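Side-chain contacts in ABC transporter binding protein AcbH (Actinoplanes, PDB 3OO8), which serves as the extracellular solute receptor of an ABC transporter and binds beta-D-galactopyranose as its exclusive substrate: residues 187-192 with 260-265; 192-197 with 220-225; 369-374 with 381-386; 387-392 with 399-404. The protein carries 2 engineered substitutions. All coordinates share one frame; numbering follows the deposited sequence.

Interaction 1. Residues 187-192 with 260-265; sequences GWPALG and MFQGSN
Gln262 reaches across to Trp188 and Pro189 where, in this class 2 solute-binding fold, the chain leaving strand 257-261 passes the turn that leads into helix 191-201. The amide divides its two ends between two neighbours. NE2 approaches the six-membered part of the indole, with Gln262 NE2 3.8 Å from Trp188 CH2, the amide and ring planes 73° apart and the side chains crossing at about a right angle. On the other end, Gln262 OE1 lies 3.6 Å from Pro189 CB, a van der Waals contact. No hydrogen bond spans the segments; the polar claim on NE2 comes from OE1 of Gln266, a galactose-binding residue, which also accepts from Gly263 N. Gln262 is therefore consistent with a second-shell role, bonded to a residue of the sugar site.

The indole is turned back over its own neighbour: with chi1 at 57° Trp188 CG sits between the backbone N and the carbonyl carbon, and Pro189 CD lies 3.4 Å above one ring face, offset toward the rim. Trp245 meets this indole from outside the two segments.

Phe261 makes a different kind of approach. Its ring presents an edge to the backbone of Gly192, while Phe284 packs against it edge-to-face. The carbonyl oxygen of Gly192 lies near the ring plane, 3.4 Å from Phe261 CE2.

Interaction 2. Residues 192-197 with 220-225; sequences GTFDIL and PGVTKV
Val225 packs against both Phe194 and Leu197, joining helices 191-201 and 220-232 of the class 2 solute-binding fold in a buried helix-helix contact. The short segment axes approach to 10.4 Å, and their N-to-C directions differ by 117°, so the helices cross steeply. The CA atoms nearest each other across the contact belong to Leu197 and Val225, 5.8 Å apart, so the backbones come closest at the last residues of the segments.

The aromatic part of the contact rests on Phe194. Its CG is anti to the backbone N (chi1 179°), which carries the ring out toward the second helix although the first bond of the side chain does not aim there. Val225 CG1 comes to 3.7 Å from Phe194 CD1, and the two side chains cross at about a right angle. A more distant methyl, Val222 CG1, lies near the ring plane at the edge, 4.4 Å from Phe194 CE1. Beyond the two segments, Leu210 of helix 204-212 and Trp229 also touch this phenyl group.

The aliphatic part is between Leu197 and Val225, whose first side-chain bonds both aim at the opposing helix. Here too CG1 of Val225 does the work, at 3.8 Å from Leu197 CB, so one methyl is wedged between a ring and an aliphatic side chain. No hydrogen bond crosses between the helices. A further carbon-to-oxygen contact reaches the backbone: Leu197 CD1 lies 3.8 Å from Val225 O.

Interaction 3. Residues 369-374 with 381-386; sequences QFMERD and NAMIKL. Engineered in segment 369-374: Glu372 (natural residue Asp).
Met371 and Met383 meet through the sulfur of the first, with Met371 SD 3.9 Å from Met383 CB and 4.0 Å from Met383 CG. The side chains cross at about a right angle. Met371 runs extended to its sulfur and bends at chi3, whereas Met383 folds at chi2 and chi3 and its end leads away. Beside this apolar pair, the engineered Glu372 places OE2 4.1 Å from Ile384 CD1. Glu372 OE1 lies 3.9 Å from Asn381 OD1, with carboxylate and amide planes 90° apart; this is proximity without a hydrogen bond.

Farther out, around the short helix 371-374 lie several polar contacts. Phe370, at the N-cap position, accepts from Arg373 N and Asp374 N through its carbonyl oxygen. Asp374 OD2 takes the backbone N-H of Gln369 on its syn side, nearly straight at 173°, though the donor is tilted out of the carboxylate plane. Arg373 is held by a salt bridge to Asp301, and Phe370 stacks on Trp142. The segment belongs to the beta-D-galactose site of the class 2 solute-binding fold: Arg373 and the position now held by engineered Glu372 bind the sugar in the galactose-bound form, though none is bound here.

Interaction 4. Residues 387-392 with 399-404; sequences IQQFID and IATVQK
Val402, Phe390 and Gln389 lose the most surface here, 58, 56 and 37 Å² respectively, and they span the contact from its buried part to its rim. Phe390 does most of the close touching. Phe390 CE1 lies 3.7 Å from Ile399 CG1, and Phe390 CD1 is 3.9 Å from the same atom. The ring and the isoleucine lie side by side and point the same way, with the methylene of Ile399 set obliquely to the ring. Chi1 of 171° turns the phenyl away from its backbone N and carries it alongside Ile399, and both side chains continue toward helix 220-232, where Phe226 meets each of them and Trp229 also meets the phenyl ring.

This is an antiparallel pairing of consecutive helices, 377-392 and 396-413, in the solute-binding fold: the axes of the short segments differ in direction by 178° and approach to 9.7 Å. Val402 CG2 is 4.4 Å from Phe390 CB and packs more closely on the carbonyl oxygen of Leu386. The first side-chain bonds of both Val402 and Phe390 aim at the opposing helix.

At the rim, the extended Gln389 crosses Thr401 at about a right angle, its amide meeting the methyl and not the hydroxyl. Thr401 OG1 is instead hydrogen-bonded to Glu397 O, one turn earlier, while Gln389 NE2 stands 4.1 Å from Thr401 CG2.

In the fold
Interactions 1 and 2 both use helix 191-201; Gly192 contacts the 260-265 segment, and Phe194 and Leu197 contact helix 220-232. Helix 377-392 likewise serves interactions 3 and 4. Interactions 1, 2 and 4 are buried, and interaction 3 is partly so; yet the centre of interaction 4 lies about 24 Å from the centre of the chain, that of interaction 1 about 10 Å. Chemistry follows place: near the galactose site, interactions 1 and 3 mix amide or carboxylate groups with apolar ones, whereas interaction 2 is apolar and interaction 4 sets an amide against a methyl at its rim. Direct packing joins them, as where Phe194 CD2 meets Met371 CE at 3.4 Å.

Interaction 1. Residues 187-192 with 260-265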
loop_
_atom_site.group_PDB
_atom_site.type_symbol
_atom_site.label_atom_id
_atom_site.label_comp_id
_atom_site.label_asym_id
_atom_site.label_seq_id
_atom_site.Cartn_x
_atom_site.Cartn_y
_atom_site.Cartn_z
ATOM N N GLY A 187 -8.764 -13.499 -1.773
ATOM C CA GLY A 187 -9.219 -12.683 -2.902
ATOM C C GLY A 187 -8.300 -11.517 -3.181
ATOM O O GLY A 187 -7.844 -11.323 -4.318
ATOM N N TRP A 188 -7.974 -10.772 -2.142
ATOM C CA TRP A 188 -7.141 -9.582 -2.343
ATOM C C TRP A 188 -5.622 -9.855 -2.542
ATOM O O TRP A 188 -4.975 -9.082 -3.242
ATOM C CB TRP A 188 -7.358 -8.537 -1.235
ATOM C CG TRP A 188 -7.084 -9.108 0.129
ATOM C CD1 TRP A 188 -8.000 -9.659 1.000
ATOM C CD2 TRP A 188 -5.809 -9.195 0.780
ATOM N NE1 TRP A 188 -7.367 -10.114 2.132
ATOM C CE2 TRP A 188 -6.024 -9.825 2.037
ATOM C CE3 TRP A 188 -4.501 -8.817 0.419
ATOM C CZ2 TRP A 188 -4.985 -10.069 2.934
ATOM C CZ3 TRP A 188 -3.457 -9.064 1.330
ATOM C CH2 TRP A 188 -3.716 -9.703 2.566
ATOM N N PRO A 189 -5.043 -10.939 -1.975
ATOM C CA PRO A 189 -3.584 -11.071 -2.144
ATOM C C PRO A 189 -3.069 -11.020 -3.594
ATOM O O PRO A 189 -2.066 -10.337 -3.860
ATOM C CB PRO A 189 -3.272 -12.452 -1.509
ATOM C CG PRO A 189 -4.340 -12.577 -0.441
ATOM C CD PRO A 189 -5.584 -12.025 -1.126
ATOM N N ALA A 190 -3.760 -11.674 -4.532
ATOM C CA ALA A 190 -3.288 -11.733 -5.924
ATOM C C ALA A 190 -3.352 -10.396 -6.642
ATOM O O ALA A 190 -2.709 -10.227 -7.683
ATOM C CB ALA A 190 -4.080 -12.817 -6.725
ATOM N N LEU A 191 -4.171 -9.489 -6.130
ATOM C CA LEU A 191 -4.221 -8.153 -6.740
ATOM C C LEU A 191 -2.829 -7.523 -6.706
ATOM O O LEU A 191 -2.478 -6.754 -7.601
ATOM C CB LEU A 191 -5.201 -7.249 -6.006
ATOM C CG LEU A 191 -6.662 -7.735 -5.901
ATOM C CD1 LEU A 191 -7.509 -6.615 -5.295
ATOM C CD2 LEU A 191 -7.131 -8.109 -7.321
ATOM N N GLY A 192 -2.041 -7.842 -5.678
ATOM C CA GLY A 192 -0.677 -7.289 -5.563
ATOM C C GLY A 192 0.226 -7.737 -6.698
ATOM O O GLY A 192 1.152 -7.033 -7.078
ATOM N N MET A 260 8.082 -15.401 -0.973
ATOM C CA MET A 260 6.661 -15.077 -0.989
ATOM C C MET A 260 6.512 -13.564 -1.175
ATOM O O MET A 260 7.180 -12.783 -0.482
ATOM C CB MET A 260 5.962 -15.473 0.296
ATOM C CG MET A 260 4.491 -15.063 0.277
ATOM S SD MET A 260 3.665 -15.832 1.694
ATOM C CE MET A 260 1.991 -15.218 1.481
ATOM N N PHE A 261 5.683 -13.159 -2.131
ATOM C CA PHE A 261 5.456 -11.721 -2.411
ATOM C C PHE A 261 4.178 -11.282 -1.726
ATOM O O PHE A 261 3.110 -11.797 -2.025
ATOM C CB PHE A 261 5.338 -11.477 -3.950
ATOM C CG PHE A 261 5.040 -10.034 -4.321
ATOM C CD1 PHE A 261 6.058 -9.096 -4.254
ATOM C CD2 PHE A 261 3.771 -9.647 -4.737
ATOM C CE1 PHE A 261 5.828 -7.780 -4.611
ATOM C CE2 PHE A 261 3.525 -8.316 -5.063
ATOM C CZ PHE A 261 4.584 -7.406 -5.008
ATOM N N GLN A 262 4.275 -10.358 -0.771
ATOM C CA GLN A 262 3.070 -9.780 -0.163
ATOM C C GLN A 262 3.473 -8.568 0.695
ATOM O O GLN A 262 4.624 -8.120 0.629
ATOM C CB GLN A 262 2.267 -10.823 0.648
ATOM C CG GLN A 262 0.836 -10.918 0.182
ATOM C CD GLN A 262 0.012 -11.947 0.914
ATOM O OE1 GLN A 262 -0.232 -13.033 0.386
ATOM N NE2 GLN A 262 -0.437 -11.611 2.106
ATOM N N GLY A 263 2.536 -8.020 1.468
ATOM C CA GLY A 263 2.835 -6.863 2.322
ATOM C C GLY A 263 3.627 -7.245 3.561
ATOM O O GLY A 263 3.447 -8.349 4.086
ATOM N N SER A 264 4.519 -6.370 4.037
ATOM C CA SER A 264 5.299 -6.752 5.237
ATOM C C SER A 264 4.443 -6.921 6.499
ATOM O O SER A 264 4.768 -7.757 7.356
ATOM C CB SER A 264 6.392 -5.733 5.528
ATOM O OG SER A 264 5.753 -4.549 5.924
ATOM N N ASN A 265 3.347 -6.181 6.607
ATOM C CA ASN A 265 2.453 -6.300 7.760
ATOM C C ASN A 265 1.613 -7.579 7.717
ATOM O O ASN A 265 0.718 -7.797 8.537
ATOM C CB ASN A 265 1.612 -5.040 7.935
ATOM C CG ASN A 265 0.492 -4.945 6.943
ATOM O OD1 ASN A 265 0.408 -5.728 5.994
ATOM N ND2 ASN A 265 -0.377 -3.962 7.139
#

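Interaction 2. Residues 192-197 with 220-225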
loop_
_atom_site.group_PDB
_atom_site.type_symbol
_atom_site.label_atom_id
_atom_site.label_comp_id
_atom_site.label_asym_id
_atom_site.label_seq_id
_atom_site.Cartn_x
_atom_site.Cartn_y
_atom_site.Cartn_z
ATOM N N GLY A 192 -2.041 -7.842 -5.678
ATOM C CA GLY A 192 -0.677 -7.289 -5.563
ATOM C C GLY A 192 0.226 -7.737 -6.698
ATOM O O GLY A 192 1.152 -7.033 -7.078
ATOM N N THR A 193 0.040 -8.969 -7.170
ATOM C CA THR A 193 0.831 -9.452 -8.294
ATOM C C THR A 193 0.430 -8.706 -9.585
ATOM O O THR A 193 1.297 -8.329 -10.388
ATOM C CB THR A 193 0.726 -10.978 -8.444
ATOM O OG1 THR A 193 1.441 -11.572 -7.351
ATOM C CG2 THR A 193 1.361 -11.410 -9.748
ATOM N N PHE A 194 -0.869 -8.499 -9.782
ATOM C CA PHE A 194 -1.306 -7.711 -10.932
ATOM C C PHE A 194 -0.646 -6.329 -10.894
ATOM O O PHE A 194 -0.030 -5.884 -11.881
ATOM C CB PHE A 194 -2.829 -7.526 -11.024
ATOM C CG PHE A 194 -3.219 -6.679 -12.203
ATOM C CD1 PHE A 194 -3.465 -7.262 -13.452
ATOM C CD2 PHE A 194 -3.254 -5.285 -12.094
ATOM C CE1 PHE A 194 -3.762 -6.487 -14.541
ATOM C CE2 PHE A 194 -3.526 -4.488 -13.206
ATOM C CZ PHE A 194 -3.793 -5.099 -14.424
ATOM N N ASP A 195 -0.751 -5.682 -9.737
ATOM C CA ASP A 195 -0.195 -4.343 -9.594
ATOM C C ASP A 195 1.284 -4.268 -9.924
ATOM O O ASP A 195 1.728 -3.370 -10.638
ATOM C CB ASP A 195 -0.365 -3.834 -8.171
ATOM C CG ASP A 195 -1.809 -3.600 -7.784
ATOM O OD1 ASP A 195 -2.739 -3.562 -8.625
ATOM O OD2 ASP A 195 -1.966 -3.416 -6.526
ATOM N N ILE A 196 2.072 -5.174 -9.368
ATOM C CA ILE A 196 3.523 -5.067 -9.541
ATOM C C ILE A 196 3.950 -5.385 -10.983
ATOM O O ILE A 196 4.869 -4.736 -11.513
ATOM C CB ILE A 196 4.309 -5.886 -8.473
ATOM C CG1 ILE A 196 5.759 -5.411 -8.329
ATOM C CG2 ILE A 196 4.258 -7.419 -8.715
ATOM C CD1 ILE A 196 5.956 -3.901 -8.101
ATOM N N LEU A 197 3.327 -6.395 -11.602
ATOM C CA LEU A 197 3.590 -6.692 -13.022
ATOM C C LEU A 197 3.260 -5.463 -13.873
ATOM O O LEU A 197 4.045 -5.101 -14.752
ATOM C CB LEU A 197 2.782 -7.885 -13.493
ATOM C CG LEU A 197 3.245 -9.190 -12.861
ATOM C CD1 LEU A 197 2.316 -10.261 -13.362
ATOM C CD2 LEU A 197 4.675 -9.549 -13.301
ATOM N N PRO A 220 -3.882 -3.434 -24.826
ATOM C CA PRO A 220 -2.860 -4.483 -24.917
ATOM C C PRO A 220 -1.871 -4.500 -23.748
ATOM O O PRO A 220 -1.249 -5.525 -23.521
ATOM C CB PRO A 220 -2.111 -4.139 -26.210
ATOM C CG PRO A 220 -3.134 -3.439 -27.056
ATOM C CD PRO A 220 -4.015 -2.673 -26.085
ATOM N N GLY A 221 -1.698 -3.379 -23.047
ATOM C CA GLY A 221 -0.783 -3.389 -21.894
ATOM C C GLY A 221 -1.249 -4.369 -20.827
ATOM O O GLY A 221 -0.429 -4.902 -20.062
ATOM N N VAL A 222 -2.567 -4.547 -20.736
ATOM C CA VAL A 222 -3.154 -5.482 -19.788
ATOM C C VAL A 222 -2.921 -6.912 -20.241
ATOM O O VAL A 222 -2.660 -7.806 -19.428
ATOM C CB VAL A 222 -4.647 -5.185 -19.538
ATOM C CG1 VAL A 222 -5.252 -6.233 -18.649
ATOM C CG2 VAL A 222 -4.775 -3.845 -18.856
ATOM N N THR A 223 -3.025 -7.141 -21.545
ATOM C CA THR A 223 -2.718 -8.459 -22.084
ATOM C C THR A 223 -1.281 -8.812 -21.748
ATOM O O THR A 223 -1.002 -9.947 -21.359
ATOM C CB THR A 223 -2.874 -8.503 -23.624
ATOM O OG1 THR A 223 -4.118 -7.881 -23.993
ATOM C CG2 THR A 223 -2.881 -9.972 -24.089
ATOM N N LYS A 224 -0.392 -7.844 -21.851
ATOM C CA LYS A 224 1.027 -8.078 -21.575
ATOM C C LYS A 224 1.280 -8.427 -20.126
ATOM O O LYS A 224 2.166 -9.251 -19.833
ATOM C CB LYS A 224 1.864 -6.886 -21.981
ATOM C CG LYS A 224 2.044 -6.700 -23.480
ATOM C CD LYS A 224 2.919 -5.495 -23.696
ATOM C CE LYS A 224 2.612 -4.481 -22.605
ATOM N NZ LYS A 224 2.967 -3.101 -22.944
ATOM N N VAL A 225 0.539 -7.791 -19.218
ATOM C CA VAL A 225 0.596 -8.184 -17.800
ATOM C C VAL A 225 0.249 -9.648 -17.585
ATOM O O VAL A 225 0.987 -10.390 -16.933
ATOM C CB VAL A 225 -0.280 -7.286 -16.897
ATOM C CG1 VAL A 225 -0.403 -7.891 -15.475
ATOM C CG2 VAL A 225 0.277 -5.880 -16.850
#

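Interaction 3. Residues 369-374 with 381-386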
loop_
_atom_site.group_PDB
_atom_site.type_symbol
_atom_site.label_atom_id
_atom_site.label_comp_id
_atom_site.label_asym_id
_atom_site.label_seq_id
_atom_site.Cartn_x
_atom_site.Cartn_y
_atom_site.Cartn_z
ATOM N N GLN A 369 -0.893 2.514 -4.136
ATOM C CA GLN A 369 -1.512 2.358 -2.815
ATOM C C GLN A 369 -2.240 1.031 -2.658
ATOM O O GLN A 369 -3.025 0.897 -1.713
ATOM C CB GLN A 369 -2.570 3.447 -2.649
ATOM C CG GLN A 369 -2.013 4.866 -2.778
ATOM C CD GLN A 369 -0.868 5.128 -1.789
ATOM O OE1 GLN A 369 -0.985 4.845 -0.601
ATOM N NE2 GLN A 369 0.225 5.712 -2.275
ATOM N N PHE A 370 -1.945 0.090 -3.564
ATOM C CA PHE A 370 -2.623 -1.233 -3.683
ATOM C C PHE A 370 -3.931 -1.060 -4.439
ATOM O O PHE A 370 -4.591 -0.038 -4.318
ATOM C CB PHE A 370 -2.816 -1.927 -2.325
ATOM C CG PHE A 370 -3.300 -3.356 -2.439
ATOM C CD1 PHE A 370 -2.462 -4.375 -2.900
ATOM C CD2 PHE A 370 -4.589 -3.675 -2.034
ATOM C CE1 PHE A 370 -2.928 -5.698 -2.977
ATOM C CE2 PHE A 370 -5.044 -4.993 -2.113
ATOM C CZ PHE A 370 -4.208 -5.990 -2.585
ATOM N N MET A 371 -4.288 -2.052 -5.244
ATOM C CA MET A 371 -5.463 -1.900 -6.114
ATOM C C MET A 371 -6.729 -1.481 -5.380
ATOM O O MET A 371 -7.499 -0.660 -5.880
ATOM C CB MET A 371 -5.704 -3.182 -6.916
ATOM C CG MET A 371 -6.791 -2.953 -7.980
ATOM S SD MET A 371 -7.249 -4.478 -8.859
ATOM C CE MET A 371 -5.711 -4.874 -9.708
ATOM N N GLU A 372 -6.941 -2.011 -4.184
ATOM C CA GLU A 372 -8.138 -1.667 -3.417
ATOM C C GLU A 372 -8.296 -0.185 -3.057
ATOM O O GLU A 372 -9.419 0.264 -2.752
ATOM C CB GLU A 372 -8.190 -2.505 -2.155
ATOM C CG GLU A 372 -8.449 -3.949 -2.446
ATOM C CD GLU A 372 -9.867 -4.348 -2.201
ATOM O OE1 GLU A 372 -10.803 -3.543 -2.480
ATOM O OE2 GLU A 372 -10.017 -5.488 -1.699
ATOM N N ARG A 373 -7.192 0.557 -3.069
ATOM C CA ARG A 373 -7.222 1.984 -2.764
ATOM C C ARG A 373 -6.987 2.823 -3.999
ATOM O O ARG A 373 -7.379 3.997 -4.024
ATOM C CB ARG A 373 -6.160 2.317 -1.701
ATOM C CG ARG A 373 -6.459 1.702 -0.356
ATOM C CD ARG A 373 -5.379 2.103 0.643
ATOM N NE ARG A 373 -5.737 1.714 2.009
ATOM C CZ ARG A 373 -5.082 2.145 3.091
ATOM N NH1 ARG A 373 -4.069 2.972 2.944
ATOM N NH2 ARG A 373 -5.460 1.781 4.315
ATOM N N ASP A 374 -6.385 2.254 -5.045
ATOM C CA ASP A 374 -6.126 3.072 -6.241
ATOM C C ASP A 374 -7.295 3.137 -7.228
ATOM O O ASP A 374 -7.328 4.018 -8.096
ATOM C CB ASP A 374 -4.853 2.614 -6.980
ATOM C CG ASP A 374 -3.580 3.142 -6.328
ATOM O OD1 ASP A 374 -3.580 4.345 -5.958
ATOM O OD2 ASP A 374 -2.602 2.372 -6.288
ATOM N N ASN A 381 -13.094 -5.178 -6.424
ATOM C CA ASN A 381 -13.804 -6.421 -6.065
ATOM C C ASN A 381 -14.126 -7.251 -7.298
ATOM O O ASN A 381 -14.040 -8.492 -7.270
ATOM C CB ASN A 381 -15.085 -6.131 -5.282
ATOM C CG ASN A 381 -14.792 -5.664 -3.875
ATOM O OD1 ASN A 381 -13.750 -5.999 -3.305
ATOM N ND2 ASN A 381 -15.694 -4.860 -3.314
ATOM N N ALA A 382 -14.410 -6.582 -8.401
ATOM C CA ALA A 382 -14.718 -7.288 -9.642
ATOM C C ALA A 382 -13.449 -8.015 -10.112
ATOM O O ALA A 382 -13.505 -9.132 -10.645
ATOM C CB ALA A 382 -15.207 -6.278 -10.701
ATOM N N MET A 383 -12.290 -7.369 -9.936
ATOM C CA MET A 383 -11.030 -7.969 -10.382
ATOM C C MET A 383 -10.644 -9.177 -9.548
ATOM O O MET A 383 -9.950 -10.052 -10.033
ATOM C CB MET A 383 -9.864 -6.961 -10.370
ATOM C CG MET A 383 -9.988 -5.848 -11.412
ATOM S SD MET A 383 -10.302 -6.461 -13.096
ATOM C CE MET A 383 -8.927 -7.584 -13.340
ATOM N N ILE A 384 -11.008 -9.186 -8.265
ATOM C CA ILE A 384 -10.703 -10.355 -7.427
ATOM C C ILE A 384 -11.130 -11.660 -8.065
ATOM O O ILE A 384 -10.339 -12.600 -8.181
ATOM C CB ILE A 384 -11.307 -10.189 -6.024
ATOM C CG1 ILE A 384 -10.505 -9.124 -5.254
ATOM C CG2 ILE A 384 -11.295 -11.516 -5.270
ATOM C CD1 ILE A 384 -11.057 -8.766 -3.868
ATOM N N LYS A 385 -12.394 -11.735 -8.463
ATOM C CA LYS A 385 -12.928 -12.961 -9.005
ATOM C C LYS A 385 -12.321 -13.254 -10.368
ATOM O O LYS A 385 -12.028 -14.414 -10.692
ATOM C CB LYS A 385 -14.456 -12.851 -9.133
ATOM C CG LYS A 385 -15.147 -14.186 -9.238
ATOM C CD LYS A 385 -16.669 -14.030 -9.367
ATOM C CE LYS A 385 -17.295 -13.360 -8.149
ATOM N NZ LYS A 385 -17.236 -11.871 -8.250
ATOM N N LEU A 386 -12.109 -12.196 -11.152
ATOM C CA LEU A 386 -11.571 -12.402 -12.500
ATOM C C LEU A 386 -10.131 -12.906 -12.414
ATOM O O LEU A 386 -9.712 -13.732 -13.205
ATOM C CB LEU A 386 -11.683 -11.127 -13.359
ATOM C CG LEU A 386 -13.130 -10.714 -13.589
ATOM C CD1 LEU A 386 -13.157 -9.307 -14.213
ATOM C CD2 LEU A 386 -13.829 -11.732 -14.512
#

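Interaction 4. Residues 387-392 with 399-404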
loop_
_atom_site.group_PDB
_atom_site.type_symbol
_atom_site.label_atom_id
_atom_site.label_comp_id
_atom_site.label_asym_id
_atom_site.label_seq_id
_atom_site.Cartn_x
_atom_site.Cartn_y
_atom_site.Cartn_z
ATOM N N ILE A 387 -9.369 -12.414 -11.435
ATOM C CA ILE A 387 -8.000 -12.878 -11.271
ATOM C C ILE A 387 -7.963 -14.312 -10.771
ATOM O O ILE A 387 -7.112 -15.062 -11.171
ATOM C CB ILE A 387 -7.147 -11.883 -10.459
ATOM C CG1 ILE A 387 -6.851 -10.683 -11.365
ATOM C CG2 ILE A 387 -5.876 -12.543 -9.934
ATOM C CD1 ILE A 387 -6.256 -9.482 -10.661
ATOM N N GLN A 388 -8.945 -14.694 -9.955
ATOM C CA GLN A 388 -9.044 -16.099 -9.519
ATOM C C GLN A 388 -9.324 -16.996 -10.708
ATOM O O GLN A 388 -8.759 -18.097 -10.828
ATOM C CB GLN A 388 -10.122 -16.271 -8.457
ATOM C CG GLN A 388 -9.651 -15.860 -7.067
ATOM C CD GLN A 388 -10.756 -15.842 -6.055
ATOM O OE1 GLN A 388 -11.937 -15.711 -6.395
ATOM N NE2 GLN A 388 -10.386 -15.962 -4.791
ATOM N N GLN A 389 -10.152 -16.501 -11.620
ATOM C CA GLN A 389 -10.472 -17.252 -12.832
ATOM C C GLN A 389 -9.201 -17.449 -13.687
ATOM O O GLN A 389 -8.936 -18.548 -14.192
ATOM C CB GLN A 389 -11.621 -16.560 -13.580
ATOM C CG GLN A 389 -12.141 -17.332 -14.778
ATOM C CD GLN A 389 -13.410 -16.720 -15.364
ATOM O OE1 GLN A 389 -13.894 -15.682 -14.893
ATOM N NE2 GLN A 389 -13.940 -17.352 -16.412
ATOM N N PHE A 390 -8.369 -16.411 -13.790
ATOM C CA PHE A 390 -7.095 -16.524 -14.491
ATOM C C PHE A 390 -6.167 -17.557 -13.826
ATOM O O PHE A 390 -5.579 -18.416 -14.483
ATOM C CB PHE A 390 -6.375 -15.164 -14.569
ATOM C CG PHE A 390 -4.972 -15.272 -15.093
ATOM C CD1 PHE A 390 -4.722 -15.412 -16.459
ATOM C CD2 PHE A 390 -3.884 -15.277 -14.220
ATOM C CE1 PHE A 390 -3.404 -15.525 -16.945
ATOM C CE2 PHE A 390 -2.581 -15.410 -14.702
ATOM C CZ PHE A 390 -2.331 -15.529 -16.051
ATOM N N ILE A 391 -6.015 -17.454 -12.508
ATOM C CA ILE A 391 -5.192 -18.375 -11.746
ATOM C C ILE A 391 -5.642 -19.809 -11.985
ATOM O O ILE A 391 -4.790 -20.670 -12.151
ATOM C CB ILE A 391 -5.208 -18.027 -10.252
ATOM C CG1 ILE A 391 -4.432 -16.719 -10.021
ATOM C CG2 ILE A 391 -4.630 -19.185 -9.397
ATOM C CD1 ILE A 391 -4.695 -16.058 -8.687
ATOM N N ASP A 392 -6.960 -20.056 -12.003
ATOM C CA ASP A 392 -7.496 -21.410 -12.265
ATOM C C ASP A 392 -7.139 -21.975 -13.645
ATOM O O ASP A 392 -6.990 -23.195 -13.813
ATOM C CB ASP A 392 -9.022 -21.387 -12.153
ATOM C CG ASP A 392 -9.513 -21.420 -10.718
ATOM O OD1 ASP A 392 -8.763 -21.891 -9.842
ATOM O OD2 ASP A 392 -10.673 -20.994 -10.481
ATOM N N ILE A 399 -7.469 -15.122 -20.584
ATOM C CA ILE A 399 -7.076 -13.710 -20.593
ATOM C C ILE A 399 -8.059 -12.878 -21.392
ATOM O O ILE A 399 -8.435 -11.799 -20.971
ATOM C CB ILE A 399 -5.644 -13.493 -21.100
ATOM C CG1 ILE A 399 -4.633 -14.206 -20.178
ATOM C CG2 ILE A 399 -5.371 -11.973 -21.283
ATOM C CD1 ILE A 399 -3.161 -14.219 -20.707
ATOM N N ALA A 400 -8.480 -13.370 -22.553
ATOM C CA ALA A 400 -9.453 -12.611 -23.333
ATOM C C ALA A 400 -10.757 -12.475 -22.546
ATOM O O ALA A 400 -11.376 -11.418 -22.563
ATOM C CB ALA A 400 -9.694 -13.286 -24.673
ATOM N N THR A 401 -11.159 -13.528 -21.848
ATOM C CA THR A 401 -12.406 -13.499 -21.080
ATOM C C THR A 401 -12.306 -12.469 -19.957
ATOM O O THR A 401 -13.212 -11.645 -19.741
ATOM C CB THR A 401 -12.707 -14.876 -20.497
ATOM O OG1 THR A 401 -12.855 -15.798 -21.587
ATOM C CG2 THR A 401 -13.991 -14.846 -19.682
ATOM N N VAL A 402 -11.170 -12.504 -19.266
ATOM C CA VAL A 402 -10.926 -11.597 -18.135
ATOM C C VAL A 402 -10.908 -10.153 -18.596
ATOM O O VAL A 402 -11.504 -9.276 -17.964
ATOM C CB VAL A 402 -9.608 -11.975 -17.412
ATOM C CG1 VAL A 402 -9.109 -10.829 -16.531
ATOM C CG2 VAL A 402 -9.825 -13.273 -16.639
ATOM N N GLN A 403 -10.253 -9.892 -19.724
ATOM C CA GLN A 403 -10.201 -8.523 -20.206
ATOM C C GLN A 403 -11.578 -7.980 -20.569
ATOM O O GLN A 403 -11.894 -6.814 -20.261
ATOM C CB GLN A 403 -9.207 -8.344 -21.356
ATOM C CG GLN A 403 -7.743 -8.544 -20.919
ATOM C CD GLN A 403 -6.752 -8.050 -21.964
ATOM O OE1 GLN A 403 -6.542 -6.825 -22.148
ATOM N NE2 GLN A 403 -6.127 -8.986 -22.652
ATOM N N LYS A 404 -12.366 -8.796 -21.272
ATOM C CA LYS A 404 -13.699 -8.367 -21.664
ATOM C C LYS A 404 -14.578 -8.165 -20.429
ATOM O O LYS A 404 -15.236 -7.117 -20.285
ATOM C CB LYS A 404 -14.348 -9.344 -22.656
ATOM C CG LYS A 404 -15.854 -9.111 -22.771
ATOM C CD LYS A 404 -16.488 -9.953 -23.857
ATOM C CE LYS A 404 -16.174 -9.395 -25.251
ATOM N NZ LYS A 404 -16.747 -8.013 -25.474
#